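Local coordinates for protein dephospho-CoA kinase (PDB 4TTR) that probably catalyses the last step of coenzyme A biosynthesis, the ATP-dependent phosphorylation of the 3'-hydroxyl group of dephospho-CoA, at residues 31-36 and 43-48; 138-143 and 208-213; 183-188 and 204-209. One frame throughout, in Å; residues are numbered along the deposited sequence. Where two conformers were deposited one is given.

Contact 1 (31-36 and 43-48)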
loop_
_atom_site.group_PDB
_atom_site.type_symbol
_atom_site.label_atom_id
_atom_site.label_comp_id
_atom_site.label_asym_id
_atom_site.label_seq_id
_atom_site.Cartn_x
_atom_site.Cartn_y
_atom_site.Cartn_z
ATOM N N THR A 31 4.837 5.611 7.299
ATOM C CA THR A 31 5.107 6.104 8.643
ATOM C C THR A 31 4.036 5.587 9.598
ATOM O O THR A 31 4.328 5.204 10.733
ATOM C CB THR A 31 5.140 7.637 8.685
ATOM O OG1 THR A 31 6.133 8.116 7.771
ATOM C CG2 THR A 31 5.457 8.134 10.091
ATOM N N VAL A 32 2.794 5.581 9.125
ATOM C CA VAL A 32 1.682 5.031 9.888
ATOM C C VAL A 32 1.937 3.558 10.177
ATOM O O VAL A 32 1.709 3.095 11.290
ATOM C CB VAL A 32 0.343 5.213 9.138
ATOM C CG1 VAL A 32 -0.765 4.370 9.761
ATOM C CG2 VAL A 32 -0.056 6.674 9.135
ATOM N N ALA A 33 2.415 2.828 9.174
ATOM C CA ALA A 33 2.726 1.412 9.349
ATOM C C ALA A 33 3.794 1.219 10.421
ATOM O O ALA A 33 3.694 0.312 11.247
ATOM C CB ALA A 33 3.180 0.800 8.036
ATOM N N GLU A 34 4.806 2.080 10.413
ATOM C CA GLU A 34 5.888 1.994 11.388
ATOM C C GLU A 34 5.367 2.234 12.805
ATOM O O GLU A 34 5.777 1.555 13.745
ATOM C CB GLU A 34 6.998 2.998 11.045
ATOM C CG GLU A 34 8.178 3.004 12.016
ATOM C CD GLU A 34 8.902 1.666 12.097
ATOM O OE1 GLU A 34 9.643 1.450 13.081
ATOM O OE2 GLU A 34 8.740 0.831 11.180
ATOM N N PHE A 35 4.460 3.194 12.959
ATOM C CA PHE A 35 3.892 3.483 14.271
ATOM C C PHE A 35 3.094 2.281 14.781
ATOM O O PHE A 35 3.180 1.936 15.956
ATOM C CB PHE A 35 3.011 4.742 14.226
ATOM C CG PHE A 35 3.789 6.039 14.269
ATOM C CD1 PHE A 35 4.852 6.205 15.143
ATOM C CD2 PHE A 35 3.455 7.090 13.428
ATOM C CE1 PHE A 35 5.562 7.390 15.181
ATOM C CE2 PHE A 35 4.166 8.281 13.461
ATOM C CZ PHE A 35 5.219 8.429 14.337
ATOM N N PHE A 36 2.332 1.637 13.902
ATOM C CA PHE A 36 1.627 0.410 14.274
ATOM C C PHE A 36 2.625 -0.680 14.641
ATOM O O PHE A 36 2.425 -1.430 15.602
ATOM C CB PHE A 36 0.716 -0.069 13.141
ATOM C CG PHE A 36 -0.628 0.595 13.132
ATOM C CD1 PHE A 36 -1.577 0.270 14.086
ATOM C CD2 PHE A 36 -0.939 1.558 12.186
ATOM C CE1 PHE A 36 -2.813 0.889 14.094
ATOM C CE2 PHE A 36 -2.175 2.176 12.187
ATOM C CZ PHE A 36 -3.113 1.841 13.141
ATOM N N VAL A 43 2.894 -6.180 10.939
ATOM C CA VAL A 43 2.541 -5.515 9.691
ATOM C C VAL A 43 3.023 -6.342 8.504
ATOM O O VAL A 43 4.212 -6.627 8.381
ATOM C CB VAL A 43 3.141 -4.102 9.610
ATOM C CG1 VAL A 43 2.702 -3.409 8.325
ATOM C CG2 VAL A 43 2.727 -3.284 10.822
ATOM N N ILE A 44 2.088 -6.733 7.647
ATOM C CA ILE A 44 2.415 -7.436 6.415
ATOM C C ILE A 44 2.441 -6.432 5.264
ATOM O O ILE A 44 1.439 -5.772 4.983
ATOM C CB ILE A 44 1.407 -8.565 6.119
ATOM C CG1 ILE A 44 1.389 -9.572 7.275
ATOM C CG2 ILE A 44 1.767 -9.272 4.816
ATOM C CD1 ILE A 44 0.279 -10.600 7.194
ATOM N N TYR A 45 3.597 -6.314 4.617
ATOM C CA TYR A 45 3.782 -5.370 3.517
ATOM C C TYR A 45 3.647 -6.056 2.164
ATOM O O TYR A 45 4.577 -6.715 1.703
ATOM C CB TYR A 45 5.153 -4.701 3.613
ATOM C CG TYR A 45 5.361 -3.909 4.880
ATOM C CD1 TYR A 45 4.946 -2.585 4.972
ATOM C CD2 TYR A 45 5.976 -4.481 5.985
ATOM C CE1 TYR A 45 5.136 -1.856 6.133
ATOM C CE2 TYR A 45 6.171 -3.761 7.148
ATOM C CZ TYR A 45 5.750 -2.450 7.218
ATOM O OH TYR A 45 5.944 -1.737 8.379
ATOM N N ALA A 46 2.491 -5.893 1.527
ATOM C CA ALA A 46 2.239 -6.525 0.237
ATOM C C ALA A 46 3.213 -6.024 -0.823
ATOM O O ALA A 46 3.538 -6.745 -1.762
ATOM C CB ALA A 46 0.812 -6.276 -0.208
ATOM N N ASP A 47 3.674 -4.787 -0.668
ATOM C CA ASP A 47 4.619 -4.197 -1.608
ATOM C C ASP A 47 5.989 -4.851 -1.480
ATOM O O ASP A 47 6.669 -5.085 -2.482
ATOM C CB ASP A 47 4.728 -2.688 -1.378
ATOM C CG ASP A 47 5.665 -2.008 -2.364
ATOM O OD1 ASP A 47 5.948 -2.593 -3.432
ATOM O OD2 ASP A 47 6.107 -0.875 -2.073
ATOM N N LYS A 48 6.394 -5.144 -0.247
ATOM C CA LYS A 48 7.675 -5.794 -0.002
ATOM C C LYS A 48 7.662 -7.216 -0.540
ATOM O O LYS A 48 8.667 -7.707 -1.055
ATOM C CB LYS A 48 8.001 -5.813 1.489
ATOM C CG LYS A 48 8.311 -4.454 2.085
ATOM C CD LYS A 48 8.665 -4.578 3.561
ATOM C CE LYS A 48 8.896 -3.220 4.205
ATOM N NZ LYS A 48 10.114 -2.548 3.679
#
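In the beta-alpha-beta crossover that opens this P-loop kinase fold, Ala33 of the helix after the phosphate-binding loop meets Val43 and Tyr45 of the next strand in sequence. The chain leaves strand 18-23, turns through the P-loop into helix 29-38, and returns as strand 42-45 at one edge of the parallel sheet, with strand 122-125 between the two. Helix and returning strand therefore run roughly against each other, at 147°, with 9.6 Å between the axes of 31-36 and 43-45. Such an approach suits a small residue on the helix, and Ala33 fills the place: its CA is 6.9 Å from the CA of Val43. Both branches of this valine work. CG2 rests against the backbone, 3.7 Å from Ala33 O, and also touches Phe36 CB at 4.4 Å, whereas CG1 turns to Ala33 CB at 4.2 Å. CG1 is the branch set opposite the backbone N (chi1 -177°), and it doubles as a lid over one face of the Tyr45 ring, near the rim. Val43 points at helix 29-38, Ile44 turns away to pack on helix 92-115, and Tyr45 gets to helix 29-38 through the end of its long ring. Tyr45 also closes the strand and takes the N-cap position of helix 46-52, whose Lys48 CE lies over the ring face opposite Val43. Glu125 of the neighbouring strand touches both Ala33 and Tyr45. No hydrogen bond links the two segments, so the phenol contributes bulk here: Ala33 CB sits oblique to the ring, 3.8 Å from Tyr45 CE1 and equally 3.8 Å from Tyr45 OH.

Contact 2 (138-143 and 208-213)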
loop_
_atom_site.group_PDB
_atom_site.type_symbol
_atom_site.label_atom_id
_atom_site.label_comp_id
_atom_site.label_asym_id
_atom_site.label_seq_id
_atom_site.Cartn_x
_atom_site.Cartn_y
_atom_site.Cartn_z
ATOM N N LEU A 138 -10.619 -8.923 5.083
ATOM C CA LEU A 138 -10.317 -7.778 5.933
ATOM C C LEU A 138 -11.506 -7.407 6.814
ATOM O O LEU A 138 -12.627 -7.297 6.327
ATOM C CB LEU A 138 -9.914 -6.577 5.076
ATOM C CG LEU A 138 -8.673 -6.748 4.198
ATOM C CD1 LEU A 138 -8.429 -5.478 3.401
ATOM C CD2 LEU A 138 -7.452 -7.104 5.032
ATOM N N GLN A 139 -11.264 -7.206 8.106
ATOM C CA GLN A 139 -12.311 -6.729 9.005
ATOM C C GLN A 139 -12.510 -5.230 8.839
ATOM O O GLN A 139 -13.628 -4.724 8.920
ATOM C CB GLN A 139 -11.969 -7.024 10.468
ATOM C CG GLN A 139 -12.095 -8.468 10.914
ATOM C CD GLN A 139 -13.329 -9.146 10.377
ATOM O OE1 GLN A 139 -14.465 -8.733 10.651
ATOM N NE2 GLN A 139 -13.111 -10.221 9.623
ATOM N N LYS A 140 -11.402 -4.530 8.630
ATOM C CA LYS A 140 -11.407 -3.081 8.539
ATOM C C LYS A 140 -10.497 -2.617 7.418
ATOM O O LYS A 140 -9.551 -3.314 7.053
ATOM C CB LYS A 140 -10.946 -2.456 9.854
ATOM C CG LYS A 140 -11.792 -2.804 11.050
ATOM C CD LYS A 140 -13.134 -2.115 10.984
ATOM C CE LYS A 140 -13.736 -2.002 12.360
ATOM N NZ LYS A 140 -15.091 -1.413 12.328
ATOM N N VAL A 141 -10.795 -1.438 6.882
ATOM C CA VAL A 141 -9.890 -0.751 5.976
ATOM C C VAL A 141 -9.562 0.621 6.558
ATOM O O VAL A 141 -10.453 1.362 6.981
ATOM C CB VAL A 141 -10.492 -0.605 4.562
ATOM C CG1 VAL A 141 -9.574 0.217 3.661
ATOM C CG2 VAL A 141 -10.739 -1.979 3.950
ATOM N N LEU A 142 -8.271 0.926 6.598
ATOM C CA LEU A 142 -7.772 2.222 7.031
ATOM C C LEU A 142 -7.169 2.937 5.830
ATOM O O LEU A 142 -6.284 2.408 5.160
ATOM C CB LEU A 142 -6.733 2.060 8.146
ATOM C CG LEU A 142 -5.935 3.297 8.571
ATOM C CD1 LEU A 142 -6.853 4.389 9.102
ATOM C CD2 LEU A 142 -4.911 2.907 9.617
ATOM N N LEU A 143 -7.673 4.132 5.556
ATOM C CA LEU A 143 -7.178 4.951 4.460
ATOM C C LEU A 143 -6.486 6.193 5.007
ATOM O O LEU A 143 -7.103 7.002 5.698
ATOM C CB LEU A 143 -8.326 5.336 3.529
ATOM C CG LEU A 143 -8.063 6.435 2.499
ATOM C CD1 LEU A 143 -6.867 6.098 1.622
ATOM C CD2 LEU A 143 -9.311 6.643 1.660
ATOM N N LEU A 208 -7.812 -3.001 18.927
ATOM C CA LEU A 208 -7.713 -3.919 20.060
ATOM C C LEU A 208 -9.094 -4.210 20.639
ATOM O O LEU A 208 -9.436 -5.360 20.905
ATOM C CB LEU A 208 -6.814 -3.344 21.157
ATOM C CG LEU A 208 -5.299 -3.329 20.940
ATOM C CD1 LEU A 208 -4.621 -2.712 22.152
ATOM C CD2 LEU A 208 -4.751 -4.727 20.680
ATOM N N ARG A 209 -9.876 -3.154 20.832
ATOM C CA ARG A 209 -11.208 -3.280 21.411
ATOM C C ARG A 209 -12.110 -4.139 20.530
ATOM O O ARG A 209 -12.749 -5.072 21.008
ATOM C CB ARG A 209 -11.830 -1.896 21.617
ATOM C CG ARG A 209 -13.123 -1.904 22.417
ATOM C CD ARG A 209 -13.739 -0.517 22.523
ATOM N NE ARG A 209 -14.281 -0.051 21.251
ATOM C CZ ARG A 209 -15.398 -0.513 20.697
ATOM N NH1 ARG A 209 -16.100 -1.467 21.294
ATOM N NH2 ARG A 209 -15.811 -0.025 19.537
ATOM N N GLU A 210 -12.150 -3.827 19.240
ATOM C CA GLU A 210 -13.033 -4.527 18.313
ATOM C C GLU A 210 -12.586 -5.962 18.026
ATOM O O GLU A 210 -13.422 -6.841 17.833
ATOM C CB GLU A 210 -13.146 -3.734 17.010
ATOM C CG GLU A 210 -14.224 -2.656 17.065
ATOM C CD GLU A 210 -14.077 -1.601 15.983
ATOM O OE1 GLU A 210 -13.033 -1.586 15.296
ATOM O OE2 GLU A 210 -15.007 -0.780 15.823
ATOM N N ALA A 211 -11.281 -6.208 18.003
ATOM C CA ALA A 211 -10.778 -7.570 17.822
ATOM C C ALA A 211 -11.105 -8.433 19.039
ATOM O O ALA A 211 -11.277 -9.645 18.926
ATOM C CB ALA A 211 -9.276 -7.561 17.571
ATOM N N LYS A 212 -11.185 -7.805 20.205
ATOM C CA LYS A 212 -11.451 -8.529 21.441
ATOM C C LYS A 212 -12.875 -9.085 21.482
ATOM O O LYS A 212 -13.101 -10.174 22.009
ATOM C CB LYS A 212 -11.211 -7.618 22.646
ATOM C CG LYS A 212 -11.548 -8.257 23.988
ATOM C CD LYS A 212 -11.288 -7.308 25.150
ATOM C CE LYS A 212 -9.836 -6.854 25.204
ATOM N NZ LYS A 212 -9.502 -6.207 26.502
ATOM N N ILE A 213 -13.827 -8.344 20.923
ATOM C CA ILE A 213 -15.238 -8.715 21.004
ATOM C C ILE A 213 -15.776 -9.345 19.717
ATOM O O ILE A 213 -16.960 -9.672 19.630
ATOM C CB ILE A 213 -16.100 -7.488 21.357
ATOM C CG1 ILE A 213 -16.008 -6.420 20.266
ATOM C CG2 ILE A 213 -15.648 -6.911 22.687
ATOM C CD1 ILE A 213 -16.954 -5.262 20.469
#
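Charge pairing between Lys140 and Glu210 joins strand 140-145 to the C-terminal part of helix 192-213, at the protein surface and away from the nucleotide site. The salt bridge runs from Lys140 NZ to Glu210 OE2 at 3.6 Å, and Glu210 OE1 is equally far from the ammonium nitrogen, which thus favours neither oxygen. No hydrogen bond crosses the contact. A second cation may add to it from the glutamate's own helix: in one of two conformers of Arg209, NH2 makes a long and doubtful pairing with Glu210 OE2 at 3.9 Å. There the oxygen is well off the plane of the guanidinium, so charge and not a directed N-H would draw the two together. With that conformer, one carboxylate sits in a loose network with two cations.

Van der Waals contact is confined to Lys140 and Glu210, whose side chains cross at about a right angle. Lys140 is bent at chi2 (-71°), and the bend presents the methylene CE to the carboxylate. The modelled 3.0 Å from Lys140 CE to Glu210 OE1 is tight for carbon and oxygen, and its exact value is doubtful. Glu210, extended beyond CG, spans the gap from the helix. Tyr17, in the segment leading to strand 18-23, touches both side chains. Long chains at both ends let the charges meet although the backbones are well apart.

Backbone bonding fixes the strand side: Lys140 pairs with Gly20, and Val141 with Asp184 and Asp185. The chemistry points to an attraction that is mainly electrostatic and weakly directional. Glu210 OE1, buried by the contact without a modelled hydrogen-bond partner, probably gains from the nearby positive charge.

Contact 3 (183-188 and 204-209)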
loop_
_atom_site.group_PDB
_atom_site.type_symbol
_atom_site.label_atom_id
_atom_site.label_comp_id
_atom_site.label_asym_id
_atom_site.label_seq_id
_atom_site.Cartn_x
_atom_site.Cartn_y
_atom_site.Cartn_z
ATOM N N ALA A 183 -13.864 2.979 3.167
ATOM C CA ALA A 183 -12.960 2.917 4.306
ATOM C C ALA A 183 -13.728 3.043 5.615
ATOM O O ALA A 183 -14.641 3.860 5.732
ATOM C CB ALA A 183 -11.906 4.006 4.204
ATOM N N ASP A 184 -13.358 2.225 6.594
ATOM C CA ASP A 184 -13.987 2.272 7.909
ATOM C C ASP A 184 -13.418 3.425 8.715
ATOM O O ASP A 184 -14.122 4.053 9.502
ATOM C CB ASP A 184 -13.788 0.947 8.642
ATOM C CG ASP A 184 -14.375 -0.220 7.884
ATOM O OD1 ASP A 184 -15.614 -0.376 7.922
ATOM O OD2 ASP A 184 -13.606 -0.965 7.235
ATOM N N ASP A 185 -12.140 3.709 8.496
ATOM C CA ASP A 185 -11.489 4.844 9.131
ATOM C C ASP A 185 -10.589 5.565 8.136
ATOM O O ASP A 185 -9.898 4.934 7.335
ATOM C CB ASP A 185 -10.681 4.391 10.344
ATOM C CG ASP A 185 -11.535 3.683 11.378
ATOM O OD1 ASP A 185 -12.260 4.375 12.128
ATOM O OD2 ASP A 185 -11.485 2.437 11.438
ATOM N N VAL A 186 -10.630 6.892 8.190
ATOM C CA VAL A 186 -9.778 7.740 7.377
ATOM C C VAL A 186 -8.895 8.580 8.291
ATOM O O VAL A 186 -9.389 9.379 9.082
ATOM C CB VAL A 186 -10.607 8.654 6.459
ATOM C CG1 VAL A 186 -9.704 9.599 5.675
ATOM C CG2 VAL A 186 -11.465 7.820 5.514
ATOM N N LEU A 187 -7.586 8.384 8.180
ATOM C CA LEU A 187 -6.620 9.158 8.945
ATOM C C LEU A 187 -6.140 10.331 8.106
ATOM O O LEU A 187 -5.372 10.155 7.159
ATOM C CB LEU A 187 -5.438 8.280 9.367
ATOM C CG LEU A 187 -4.572 8.761 10.532
ATOM C CD1 LEU A 187 -3.615 7.648 10.935
ATOM C CD2 LEU A 187 -3.795 10.021 10.194
ATOM N N ILE A 188 -6.617 11.525 8.442
ATOM C CA ILE A 188 -6.163 12.735 7.776
ATOM C C ILE A 188 -4.829 13.147 8.388
ATOM O O ILE A 188 -4.776 13.593 9.532
ATOM C CB ILE A 188 -7.185 13.891 7.900
ATOM C CG1 ILE A 188 -8.596 13.398 7.554
ATOM C CG2 ILE A 188 -6.778 15.050 6.991
ATOM C CD1 ILE A 188 -9.685 14.446 7.723
ATOM N N HIS A 204 -5.210 2.149 17.139
ATOM C CA HIS A 204 -4.687 0.944 17.769
ATOM C C HIS A 204 -5.600 0.471 18.901
ATOM O O HIS A 204 -5.972 -0.699 18.957
ATOM C CB HIS A 204 -3.267 1.209 18.283
ATOM C CG HIS A 204 -2.720 0.132 19.165
ATOM N ND1 HIS A 204 -2.438 -1.138 18.707
ATOM C CD2 HIS A 204 -2.374 0.143 20.474
ATOM C CE1 HIS A 204 -1.959 -1.865 19.700
ATOM N NE2 HIS A 204 -1.909 -1.110 20.783
ATOM N N GLN A 205 -5.984 1.385 19.788
ATOM C CA GLN A 205 -6.872 1.040 20.893
ATOM C C GLN A 205 -8.256 0.644 20.379
ATOM O O GLN A 205 -8.918 -0.211 20.959
ATOM C CB GLN A 205 -6.990 2.208 21.879
ATOM C CG GLN A 205 -5.682 2.579 22.567
ATOM C CD GLN A 205 -5.102 1.440 23.391
ATOM O OE1 GLN A 205 -5.836 0.630 23.957
ATOM N NE2 GLN A 205 -3.777 1.373 23.457
ATOM N N LYS A 206 -8.690 1.263 19.286
ATOM C CA LYS A 206 -9.961 0.908 18.668
ATOM C C LYS A 206 -9.926 -0.517 18.111
ATOM O O LYS A 206 -10.859 -1.289 18.311
ATOM C CB LYS A 206 -10.302 1.897 17.558
ATOM C CG LYS A 206 -11.697 1.749 16.981
ATOM C CD LYS A 206 -11.852 2.608 15.733
ATOM C CE LYS A 206 -13.309 2.830 15.384
ATOM N NZ LYS A 206 -13.465 3.712 14.198
ATOM N N TYR A 207 -8.846 -0.861 17.415
ATOM C CA TYR A 207 -8.714 -2.186 16.812
ATOM C C TYR A 207 -8.570 -3.280 17.870
ATOM O O TYR A 207 -9.132 -4.366 17.722
ATOM C CB TYR A 207 -7.513 -2.226 15.859
ATOM C CG TYR A 207 -7.644 -1.327 14.648
ATOM C CD1 TYR A 207 -8.861 -1.163 14.004
ATOM C CD2 TYR A 207 -6.545 -0.644 14.148
ATOM C CE1 TYR A 207 -8.979 -0.346 12.897
ATOM C CE2 TYR A 207 -6.654 0.178 13.044
ATOM C CZ TYR A 207 -7.872 0.322 12.422
ATOM O OH TYR A 207 -7.982 1.143 11.320
ATOM N N LEU A 208 -7.812 -3.001 18.927
ATOM C CA LEU A 208 -7.713 -3.919 20.060
ATOM C C LEU A 208 -9.094 -4.210 20.639
ATOM O O LEU A 208 -9.436 -5.360 20.905
ATOM C CB LEU A 208 -6.814 -3.344 21.157
ATOM C CG LEU A 208 -5.299 -3.329 20.940
ATOM C CD1 LEU A 208 -4.621 -2.712 22.152
ATOM C CD2 LEU A 208 -4.751 -4.727 20.680
ATOM N N ARG A 209 -9.876 -3.154 20.832
ATOM C CA ARG A 209 -11.208 -3.280 21.411
ATOM C C ARG A 209 -12.110 -4.139 20.530
ATOM O O ARG A 209 -12.749 -5.072 21.008
ATOM C CB ARG A 209 -11.830 -1.896 21.617
ATOM C CG ARG A 209 -13.123 -1.904 22.417
ATOM C CD ARG A 209 -13.739 -0.517 22.523
ATOM N NE ARG A 209 -14.281 -0.051 21.251
ATOM C CZ ARG A 209 -15.398 -0.513 20.697
ATOM N NH1 ARG A 209 -16.100 -1.467 21.294
ATOM N NH2 ARG A 209 -15.811 -0.025 19.537
HETATM O O HOH W 1 -13.665 1.374 12.603
#
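A salt bridge between Lys206 NZ and Asp185 OD1 dominates the joint between strand 185-188 and helix 192-213. The nitrogen donates a hydrogen bond to that oxygen; the modelled 2.5 Å is very short, and its exact value is doubtful. A water molecule adds a second route. It accepts from Lys206 NZ at 2.8 Å and donates to Asp185 OD2 at 2.7 Å, so both carboxylate oxygens are engaged, one directly and the other through the water. The two side chains approach from opposite directions. Lys206 is extended throughout, with CG anti to the backbone N (chi1 -171°), and this full reach carries its charge from helix to strand across the 10.4 Å between Asp185 CA and Lys206 CA. A short aspartate suffices at the other end because its CB already points at the helix.

Tyr207 comes next. Its hydroxyl OH is 3.7 Å from Asp185 OD2, too far to count as a hydrogen bond, and the carboxylate plane is turned 73° from that of the ring. The phenol therefore packs beside the acid while the lysine and water hold it. A large aromatic suits this buried position: Tyr207 also leans on Leu142, makes an edge-to-face pair with Tyr121, and touches Phe36 of the helix that follows the P-loop.

Strand 185-188 is an edge strand, hydrogen-bonded through Asp185 and Leu187 to strand 140-145. Leu203 of helix 192-213 packs on Asp185, and Leu187 meets Leu196, Lys199 and Leu203 of that helix, which runs alongside the edge strand in nearly the opposite direction.

Overall arrangement
Contacts 2 and 3 are close neighbours, their centres about 7 Å apart: both use helix 192-213, and their strands lie side by side in the sheet. Just ahead of strand 185-188, Asp184 OD2 probably accepts a hydrogen bond from Val141 N at 2.9 Å. Contact 1 lies about 15 Å from the centre of contact 3 and about 16 Å from that of contact 2. Phe36 bridges the gap, with CE2 3.8 Å from Leu142 CD2 and CZ 3.9 Å from Tyr207 CE2. Contact 1 is beside the predicted ATP site: Thr31 touches the bound butanediol, and that ligand is about 8 Å from the Ala33 side chain, whereas the Tyr207 side chain is about 12 Å from that of Lys29.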